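Local coordinates for Lmo2349 protein (Listeria monocytogenes, PDB 4GVO) that probably captures L-cystine or a related amino acid outside the cell and delivers it to an ABC importer, as a family 3 extracellular solute-binding protein, at residues 30-34 against 35-39; 138-141 against 142-145; 216-219 against 220-224. All coordinates share one frame; numbering follows the deposited sequence.

Overall arrangement
Along the chain the three local contacts follow in series, with no nesting or crossing, and each lies within one continuous run of residues. Interaction 1 comes first, where strand 31-32 passes into helix 34-44. Interaction 2 ends helix 128-139 and turns the chain toward strand 145-148; it lies on the other side of the chain's centre, with its centre about 38 Å from that of interaction 1. Interaction 3 closes the last turns of helix 207-222 just before helix 225-234. Although distant in sequence, interactions 1 and 3 touch: Leu38 packs on Leu217 and Ile220, tying helix 34-44 to helix 207-222. Interaction 2 touches neither.

Interaction 1 of 3, residues 30-34 against 35-39; sequences KLTGY and DVELV
The chain leaves strand 31-32, turns at Gly33 in the N-cap position and starts helix 34-44, whose first turn is closed by Glu37 N bonding to Gly33 O (2.8 Å) and Leu38 N to Tyr34 O (2.9 Å). Across this bend Glu37 folds its side chain back over the cap. CG lies anti to its own carbonyl carbon (chi1 -63°) and the chain bends again at chi2, which returns the carboxylate to the strand end. There OE2 accepts from Thr32 OG1 at 2.6 Å, the hydroxyl arriving on the anti side of the carboxylate, slightly out of its plane. A water donates to the same OE2 and to Leu31 O, bridging helix and strand, while Lys30 NZ makes a long salt bridge to Glu37 OE2 at 3.9 Å. The hydroxyl, water and ammonium together would probably favour a charged carboxylate. This strand-to-helix entry belongs to a two-lobed extracellular solute-binding protein of the periplasmic binding protein fold; strand 31-32 edges a small antiparallel sheet, and Asp35 at the helix start bonds Gln76, a residue of the ligand pocket, and Tyr94. On the apolar side Val36 straddles the strand end: CG2 meets Leu31 CG at 3.9 Å, while CG1 sits against Leu31 O at 3.6 Å, with Phe53 of strand 49-55 touching both side chains. The Tyr34 ring, its OH bonded to the backbone O of Tyr94, lies obliquely to the Asp35 carboxylate, Tyr34 CD2 and Asp35 OD1 being 3.6 Å apart.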
ATOM      1  N   LYS A  30       3.454 -12.693  15.721  1.00 21.58           N
ATOM      2  CA  LYS A  30       3.199 -13.438  14.501  1.00 19.60           C
ATOM      3  C   LYS A  30       2.868 -12.431  13.384  1.00 16.06           C
ATOM      4  O   LYS A  30       2.069 -11.513  13.580  1.00 15.47           O
ATOM      5  CB  LYS A  30       2.022 -14.376  14.685  1.00 21.83           C
ATOM      6  CG  LYS A  30       1.661 -15.163  13.434  1.00 27.84           C
ATOM      7  CD  LYS A  30       0.339 -15.934  13.579  1.00 34.54           C
ATOM      8  CE  LYS A  30      -0.839 -15.147  12.998  1.00 37.51           C
ATOM      9  NZ  LYS A  30      -1.967 -15.988  12.502  1.00 41.09           N
ATOM     10  N   LEU A  31       3.544 -12.600  12.257  1.00 16.04           N
ATOM     11  CA  LEU A  31       3.324 -11.729  11.112  1.00 11.97           C
ATOM     12  C   LEU A  31       1.963 -12.081  10.473  1.00 10.42           C
ATOM     13  O   LEU A  31       1.679 -13.241  10.190  1.00 13.47           O
ATOM     14  CB  LEU A  31       4.462 -11.873  10.111  1.00 12.93           C
ATOM     15  CG  LEU A  31       4.470 -10.974   8.920  1.00 11.06           C
ATOM     16  CD1 LEU A  31       4.769  -9.519   9.292  1.00 16.37           C
ATOM     17  CD2 LEU A  31       5.452 -11.453   7.880  1.00 14.04           C
ATOM     18  N   THR A  32       1.137 -11.061  10.267  1.00 11.63           N
ATOM     19  CA  THR A  32      -0.195 -11.309   9.728  1.00 11.32           C
ATOM     20  C   THR A  32      -0.716 -10.049   9.024  1.00 10.31           C
ATOM     21  O   THR A  32       0.053  -9.149   8.755  1.00 10.23           O
ATOM     22  CB  THR A  32      -1.132 -11.837  10.852  1.00 12.12           C
ATOM     23  OG1 THR A  32      -2.342 -12.326  10.287  1.00 12.05           O
ATOM     24  CG2 THR A  32      -1.421 -10.758  11.944  1.00 14.29           C
ATOM     25  N   GLY A  33      -2.014 -10.012   8.692  1.00 10.04           N
ATOM     26  CA  GLY A  33      -2.639  -8.979   7.904  1.00 10.74           C
ATOM     27  C   GLY A  33      -2.988  -9.476   6.513  1.00  9.12           C
ATOM     28  O   GLY A  33      -2.538 -10.534   6.094  1.00  9.47           O
ATOM     29  N   TYR A  34      -3.777  -8.679   5.792  1.00  8.86           N
ATOM     30  CA  TYR A  34      -4.307  -9.069   4.486  1.00  8.23           C
ATOM     31  C   TYR A  34      -3.239  -9.613   3.531  1.00  8.56           C
ATOM     32  O   TYR A  34      -3.393 -10.659   2.969  1.00  9.92           O
ATOM     33  CB  TYR A  34      -4.952  -7.823   3.865  1.00  9.13           C
ATOM     34  CG  TYR A  34      -5.709  -8.048   2.577  1.00  8.38           C
ATOM     35  CD1 TYR A  34      -6.753  -8.967   2.479  1.00 11.18           C
ATOM     36  CD2 TYR A  34      -5.389  -7.331   1.451  1.00  8.80           C
ATOM     37  CE1 TYR A  34      -7.416  -9.134   1.296  1.00 11.48           C
ATOM     38  CE2 TYR A  34      -6.099  -7.480   0.252  1.00  8.82           C
ATOM     39  CZ  TYR A  34      -7.100  -8.389   0.175  1.00  9.17           C
ATOM     40  OH  TYR A  34      -7.835  -8.605  -0.991  1.00 10.38           O
ATOM     41  N   ASP A  35      -2.154  -8.876   3.317  1.00  8.72           N
ATOM     42  CA  ASP A  35      -1.179  -9.270   2.310  1.00  8.95           C
ATOM     43  C   ASP A  35      -0.458 -10.539   2.738  1.00  7.96           C
ATOM     44  O   ASP A  35      -0.198 -11.430   1.904  1.00  9.04           O
ATOM     45  CB  ASP A  35      -0.190  -8.156   2.042  1.00  8.90           C
ATOM     46  CG  ASP A  35      -0.742  -7.045   1.164  1.00  9.62           C
ATOM     47  OD1 ASP A  35      -1.871  -6.575   1.444  1.00  9.90           O
ATOM     48  OD2 ASP A  35       0.004  -6.577   0.237  1.00 11.50           O
ATOM     49  N   VAL A  36      -0.116 -10.608   4.014  1.00  9.06           N
ATOM     50  CA  VAL A  36       0.562 -11.774   4.561  1.00  9.45           C
ATOM     51  C   VAL A  36      -0.304 -13.009   4.461  1.00  9.50           C
ATOM     52  O   VAL A  36       0.158 -14.062   3.967  1.00  9.93           O
ATOM     53  CB  VAL A  36       1.013 -11.495   5.981  1.00  9.56           C
ATOM     54  CG1 VAL A  36       1.566 -12.771   6.661  1.00 10.93           C
ATOM     55  CG2 VAL A  36       2.013 -10.343   5.973  1.00 11.59           C
ATOM     56  N   GLU A  37      -1.564 -12.893   4.889  1.00 10.05           N
ATOM     57  CA  GLU A  37      -2.469 -14.021   4.830  1.00 10.23           C
ATOM     58  C   GLU A  37      -2.791 -14.429   3.394  1.00  9.54           C
ATOM     59  O   GLU A  37      -2.926 -15.625   3.097  1.00 10.32           O
ATOM     60  CB  GLU A  37      -3.721 -13.762   5.659  1.00 10.40           C
ATOM     61  CG  GLU A  37      -3.382 -13.580   7.143  1.00 12.24           C
ATOM     62  CD  GLU A  37      -2.723 -14.760   7.839  1.00 16.67           C
ATOM     63  OE1 GLU A  37      -2.877 -15.918   7.383  1.00 17.98           O
ATOM     64  OE2 GLU A  37      -2.078 -14.546   8.893  1.00 20.49           O
ATOM     65  N   LEU A  38      -2.871 -13.459   2.477  1.00  9.01           N
ATOM     66  CA  LEU A  38      -3.065 -13.809   1.064  1.00  8.75           C
ATOM     67  C   LEU A  38      -1.882 -14.624   0.539  1.00  8.63           C
ATOM     68  O   LEU A  38      -2.071 -15.606  -0.141  1.00  9.69           O
ATOM     69  CB  LEU A  38      -3.315 -12.570   0.196  1.00  9.52           C
ATOM     70  CG  LEU A  38      -3.568 -12.840  -1.279  1.00  8.73           C
ATOM     71  CD1 LEU A  38      -4.763 -13.754  -1.493  1.00 11.85           C
ATOM     72  CD2 LEU A  38      -3.746 -11.501  -1.957  1.00 11.27           C
ATOM     73  N   VAL A  39      -0.659 -14.196   0.806  1.00  8.79           N
ATOM     74  CA  VAL A  39       0.524 -14.937   0.385  1.00  8.74           C
ATOM     75  C   VAL A  39       0.499 -16.358   0.965  1.00  9.44           C
ATOM     76  O   VAL A  39       0.851 -17.322   0.294  1.00 10.69           O
ATOM     77  CB  VAL A  39       1.824 -14.185   0.742  1.00  9.34           C
ATOM     78  CG1 VAL A  39       3.025 -15.097   0.546  1.00 11.85           C
ATOM     79  CG2 VAL A  39       1.942 -12.935  -0.106  1.00 10.16           C
TER
HETATM   80  O   HOH W   1       0.034 -15.443   9.867  0.60 24.40           O

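Interaction 2 of 3, residues 138-141 against 142-145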
ATOM      1  N   GLU A 138       5.051  19.751  -9.354  1.00  8.94           N
ATOM      2  CA  GLU A 138       5.750  20.257 -10.522  1.00  9.42           C
ATOM      3  C   GLU A 138       4.759  20.941 -11.471  1.00  8.20           C
ATOM      4  O   GLU A 138       5.022  22.050 -11.980  1.00 10.05           O
ATOM      5  CB  GLU A 138       6.482  19.083 -11.187  1.00 10.94           C
ATOM      6  CG  GLU A 138       7.305  19.552 -12.363  1.00 14.55           C
ATOM      7  CD  GLU A 138       7.995  18.423 -13.080  1.00 14.90           C
ATOM      8  OE1 GLU A 138       7.401  17.335 -13.215  1.00 18.28           O
ATOM      9  OE2 GLU A 138       9.133  18.653 -13.507  1.00 23.30           O
ATOM     10  N   GLU A 139       3.613  20.321 -11.682  1.00  9.92           N
ATOM     11  CA  GLU A 139       2.565  20.931 -12.515  1.00 10.16           C
ATOM     12  C   GLU A 139       2.130  22.305 -12.035  1.00  8.84           C
ATOM     13  O   GLU A 139       1.813  23.175 -12.835  1.00 10.58           O
ATOM     14  CB  GLU A 139       1.364  19.990 -12.532  1.00 11.06           C
ATOM     15  CG  GLU A 139       0.120  20.491 -13.263  1.00 13.73           C
ATOM     16  CD  GLU A 139      -1.081  19.615 -13.026  1.00 19.53           C
ATOM     17  OE1 GLU A 139      -0.867  18.441 -12.606  1.00 19.50           O
ATOM     18  OE2 GLU A 139      -2.219  20.086 -13.264  1.00 26.45           O
ATOM     19  N   GLN A 140       2.177  22.505 -10.708  1.00  8.53           N
ATOM     20  CA  GLN A 140       1.779  23.730 -10.048  1.00  8.80           C
ATOM     21  C   GLN A 140       2.944  24.708  -9.829  1.00  9.35           C
ATOM     22  O   GLN A 140       2.819  25.672  -9.068  1.00 12.18           O
ATOM     23  CB  GLN A 140       1.059  23.407  -8.728  1.00  9.11           C
ATOM     24  CG  GLN A 140      -0.252  22.682  -8.981  1.00  9.05           C
ATOM     25  CD  GLN A 140      -1.132  22.398  -7.767  1.00  9.87           C
ATOM     26  OE1 GLN A 140      -2.220  21.813  -7.933  1.00 10.78           O
ATOM     27  NE2 GLN A 140      -0.674  22.750  -6.560  1.00  9.78           N
ATOM     28  N   GLY A 141       4.091  24.457 -10.445  1.00  9.40           N
ATOM     29  CA  GLY A 141       5.219  25.383 -10.291  1.00 10.02           C
ATOM     30  C   GLY A 141       5.934  25.302  -8.960  1.00 11.61           C
ATOM     31  O   GLY A 141       6.488  26.298  -8.511  1.00 13.93           O
ATOM     32  N   ASN A 142       5.904  24.126  -8.335  1.00 10.54           N
ATOM     33  CA  ASN A 142       6.580  23.919  -7.064  0.70 11.94           C
ATOM     34  C   ASN A 142       6.012  24.831  -5.986  1.00 11.87           C
ATOM     35  O   ASN A 142       6.758  25.441  -5.217  1.00 14.06           O
ATOM     36  CB  ASN A 142       8.092  24.176  -7.174  0.70 12.55           C
ATOM     37  CG  ASN A 142       8.876  23.596  -5.996  0.70 11.75           C
ATOM     38  OD1 ASN A 142       8.630  22.482  -5.608  0.70 15.47           O
ATOM     39  ND2 ASN A 142       9.861  24.337  -5.470  0.70 15.25           N
ATOM     40  N   ASN A 143       4.687  24.889  -5.910  1.00 11.56           N
ATOM     41  CA  ASN A 143       4.048  25.837  -5.020  1.00 11.82           C
ATOM     42  C   ASN A 143       3.697  25.292  -3.630  1.00 10.68           C
ATOM     43  O   ASN A 143       3.123  26.035  -2.837  1.00 11.09           O
ATOM     44  CB  ASN A 143       2.849  26.555  -5.685  1.00 12.40           C
ATOM     45  CG  ASN A 143       1.630  25.687  -5.830  1.00 11.73           C
ATOM     46  OD1 ASN A 143       1.716  24.478  -5.748  1.00 11.22           O
ATOM     47  ND2 ASN A 143       0.482  26.322  -6.147  1.00 13.73           N
ATOM     48  N   PHE A 144       4.004  24.021  -3.354  1.00  9.29           N
ATOM     49  CA  PHE A 144       3.887  23.474  -2.040  1.00 10.75           C
ATOM     50  C   PHE A 144       5.136  22.698  -1.668  1.00 10.04           C
ATOM     51  O   PHE A 144       6.029  22.525  -2.486  1.00 11.77           O
ATOM     52  CB  PHE A 144       2.568  22.716  -1.792  1.00  9.60           C
ATOM     53  CG  PHE A 144       2.333  21.506  -2.638  1.00 10.16           C
ATOM     54  CD1 PHE A 144       2.676  20.271  -2.175  1.00 10.68           C
ATOM     55  CD2 PHE A 144       1.660  21.603  -3.856  1.00 10.60           C
ATOM     56  CE1 PHE A 144       2.410  19.136  -2.890  1.00 10.15           C
ATOM     57  CE2 PHE A 144       1.388  20.457  -4.595  1.00 10.79           C
ATOM     58  CZ  PHE A 144       1.778  19.218  -4.109  1.00  8.95           C
ATOM     59  N   GLU A 145       5.219  22.297  -0.412  1.00 11.28           N
ATOM     60  CA  GLU A 145       6.344  21.528   0.141  0.70 10.45           C
ATOM     61  C   GLU A 145       5.895  20.115   0.371  1.00  9.47           C
ATOM     62  O   GLU A 145       4.836  19.922   0.940  1.00 11.03           O
ATOM     63  CB  GLU A 145       6.811  22.126   1.483  0.70 13.35           C
ATOM     64  CG  GLU A 145       7.937  21.318   2.113  0.70 15.51           C
ATOM     65  CD  GLU A 145       8.391  21.852   3.461  0.70 18.91           C
ATOM     66  OE1 GLU A 145       7.887  22.910   3.900  0.70 22.28           O
ATOM     67  OE2 GLU A 145       9.307  21.216   4.048  0.70 26.94           O
TER
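Gln140 and Asn143 face each other across the turn that follows helix 128-139, and their side chains form its compact part. Gln140 NE2 donates to Asn143 OD1 at 3.1 Å, a fairly straight bond (161°) that lies in the carbonyl plane of Asn143, on a lone pair. OD1 in turn lies close to the plane of the Gln140 amide, 7° out of it, although the two amides stand almost perpendicular. Asn143 OD1 also sits 3.2 Å from Gln140 CB, brought there by a chi1 of 74° that turns CG back between the backbone N and the carbonyl carbon. The same NE2 reaches the edge of the buried Phe144 ring, 3.7 Å from CE2, while Gln140 OE1 is held by Thr113 OG1. The backbone beneath is a Schellman motif: Gly141, with positive phi, is its C-prime residue, Gly141 N bonds to Glu138 O (3.0 Å), and Asn142 N pairs with Asn137 O. On the solvent side the packing is thin. CB of exposed Asn142 points away from 138-141, though it touches Gly141 O, and the exposed Glu138 side chain comes no nearer than 5.8 Å to any atom of 142-145.

Interaction 3 of 3, residues 216-219 against 220-224; sequences ALQS and IIDDG
Ala216 O is gripped by two donors nearly two turns before the end of helix 207-222: Ile220 N at 3.0 Å, the regular helical bond, and, in the Ser219 conformer given here, Ser219 OG at 2.8 Å. In that conformer a chi1 of 72° folds OG back over the preceding turn, and the hydroxyl comes to the oxygen from the side of the carbonyl, tilted out of its plane; it is bonded as well by Arg45 NH1. On another face of the helix Gln218 and Asp222, one turn apart, join side chains: Gln218 NE2 donates to Asp222 OD1 at 3.0 Å. This bond lies in the amide plane of Gln218 but meets the syn side of the carboxylate well out of its plane, the two flat groups being 42° apart. Gln218 bends at chi2 (63°) to bring its amide across to Asp222 at an oblique crossing, and its NE2 also passes 3.9 Å from Ile221 CG2. An i to i+4 pair of this kind, on a partly open surface, links successive turns close to the C terminus of the helix. Here Asp223 is the first residue to leave helical geometry, its N still bonded to Ser219 O at 3.1 Å, and Gly224 follows in the N-cap position of helix 225-234. Asp223 OD1 bonds Thr225 OG1 and OD2 forms a salt bridge with Arg45, so one carboxylate serves both the next helix and the arginine. Ile220 CD1 comes within 3.4 Å of Ala216 O. The apolar packing lies on the buried face, where Ile220 CG2 is 4.5 Å from Leu217 CD1, with Ile42 of helix 34-44 and Leu226 of helix 225-234 against Ile220.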
ATOM      1  N   ALA A 216      -2.954 -19.242  -8.690  1.00 10.42           N
ATOM      2  CA  ALA A 216      -3.393 -19.394  -7.320  1.00 10.49           C
ATOM      3  C   ALA A 216      -4.389 -18.292  -6.912  1.00 10.56           C
ATOM      4  O   ALA A 216      -5.432 -18.557  -6.299  1.00 10.93           O
ATOM      5  CB  ALA A 216      -2.190 -19.404  -6.385  1.00 10.64           C
ATOM      6  N   LEU A 217      -4.048 -17.039  -7.221  1.00  9.88           N
ATOM      7  CA  LEU A 217      -4.903 -15.934  -6.857  1.00 10.44           C
ATOM      8  C   LEU A 217      -6.260 -16.077  -7.573  1.00 11.35           C
ATOM      9  O   LEU A 217      -7.287 -15.782  -6.973  1.00 11.50           O
ATOM     10  CB  LEU A 217      -4.240 -14.593  -7.220  1.00 12.57           C
ATOM     11  CG  LEU A 217      -4.910 -13.309  -6.685  1.00 17.18           C
ATOM     12  CD1 LEU A 217      -5.423 -13.360  -5.262  1.00 17.51           C
ATOM     13  CD2 LEU A 217      -3.935 -12.132  -6.897  1.00 18.66           C
ATOM     14  N   GLN A 218      -6.284 -16.482  -8.842  1.00 10.54           N
ATOM     15  CA  GLN A 218      -7.565 -16.634  -9.518  1.00 12.24           C
ATOM     16  C   GLN A 218      -8.422 -17.687  -8.822  1.00 11.21           C
ATOM     17  O   GLN A 218      -9.616 -17.525  -8.701  1.00 13.47           O
ATOM     18  CB  GLN A 218      -7.358 -17.031 -10.980  1.00 13.76           C
ATOM     19  CG  GLN A 218      -8.646 -16.955 -11.782  1.00 15.05           C
ATOM     20  CD  GLN A 218      -9.157 -15.515 -11.834  1.00 14.44           C
ATOM     21  OE1 GLN A 218      -8.442 -14.617 -12.284  1.00 17.00           O
ATOM     22  NE2 GLN A 218     -10.375 -15.286 -11.372  1.00 15.87           N
ATOM     23  N   SER A 219      -7.811 -18.779  -8.366  1.00 11.73           N
ATOM     24  CA  SER A 219      -8.598 -19.792  -7.641  0.60 12.18           C
ATOM     25  C   SER A 219      -9.114 -19.279  -6.298  1.00 11.77           C
ATOM     26  O   SER A 219     -10.197 -19.653  -5.860  1.00 13.78           O
ATOM     27  CB  SER A 219      -7.810 -21.095  -7.469  0.60 12.91           C
ATOM     28  OG  SER A 219      -6.763 -20.989  -6.545  0.60 12.51           O
ATOM     29  N   ILE A 220      -8.358 -18.406  -5.648  1.00 11.39           N
ATOM     30  CA  ILE A 220      -8.769 -17.736  -4.424  1.00 10.50           C
ATOM     31  C   ILE A 220      -9.942 -16.788  -4.659  1.00 11.58           C
ATOM     32  O   ILE A 220     -10.840 -16.677  -3.826  1.00 11.81           O
ATOM     33  CB  ILE A 220      -7.539 -17.045  -3.806  1.00  9.75           C
ATOM     34  CG1 ILE A 220      -6.553 -18.112  -3.289  1.00 11.32           C
ATOM     35  CG2 ILE A 220      -7.888 -16.054  -2.693  1.00 11.52           C
ATOM     36  CD1 ILE A 220      -5.139 -17.590  -3.053  1.00 11.94           C
ATOM     37  N   ILE A 221      -9.910 -16.080  -5.773  1.00 11.50           N
ATOM     38  CA  ILE A 221     -11.075 -15.303  -6.185  1.00 12.67           C
ATOM     39  C   ILE A 221     -12.272 -16.223  -6.433  1.00 12.84           C
ATOM     40  O   ILE A 221     -13.387 -15.977  -5.922  1.00 14.43           O
ATOM     41  CB  ILE A 221     -10.727 -14.453  -7.423  1.00 13.50           C
ATOM     42  CG1 ILE A 221      -9.821 -13.291  -6.996  1.00 13.86           C
ATOM     43  CG2 ILE A 221     -12.027 -13.988  -8.120  1.00 14.98           C
ATOM     44  CD1 ILE A 221      -9.134 -12.608  -8.173  1.00 16.21           C
ATOM     45  N   ASP A 222     -12.047 -17.265  -7.192  1.00 14.44           N
ATOM     46  CA  ASP A 222     -13.145 -18.053  -7.772  1.00 15.51           C
ATOM     47  C   ASP A 222     -13.935 -18.826  -6.706  1.00 15.92           C
ATOM     48  O   ASP A 222     -15.147 -19.047  -6.861  1.00 19.71           O
ATOM     49  CB  ASP A 222     -12.652 -19.021  -8.838  1.00 16.42           C
ATOM     50  CG  ASP A 222     -12.208 -18.331 -10.130  1.00 20.15           C
ATOM     51  OD1 ASP A 222     -12.409 -17.125 -10.271  1.00 20.54           O
ATOM     52  OD2 ASP A 222     -11.631 -18.988 -11.010  1.00 26.12           O
ATOM     53  N   ASP A 223     -13.256 -19.221  -5.627  1.00 15.44           N
ATOM     54  CA  ASP A 223     -13.921 -19.929  -4.547  1.00 15.84           C
ATOM     55  C   ASP A 223     -14.452 -19.065  -3.391  1.00 14.46           C
ATOM     56  O   ASP A 223     -14.971 -19.608  -2.412  1.00 18.61           O
ATOM     57  CB  ASP A 223     -13.080 -21.118  -4.071  1.00 16.29           C
ATOM     58  CG  ASP A 223     -11.915 -20.731  -3.186  1.00 15.14           C
ATOM     59  OD1 ASP A 223     -11.810 -19.545  -2.812  1.00 17.71           O
ATOM     60  OD2 ASP A 223     -11.124 -21.646  -2.859  1.00 20.16           O
ATOM     61  N   GLY A 224     -14.363 -17.738  -3.542  1.00 14.46           N
ATOM     62  CA  GLY A 224     -14.880 -16.818  -2.565  1.00 14.31           C
ATOM     63  C   GLY A 224     -13.926 -16.487  -1.440  1.00 12.73           C
ATOM     64  O   GLY A 224     -14.270 -15.714  -0.561  1.00 13.40           O
TER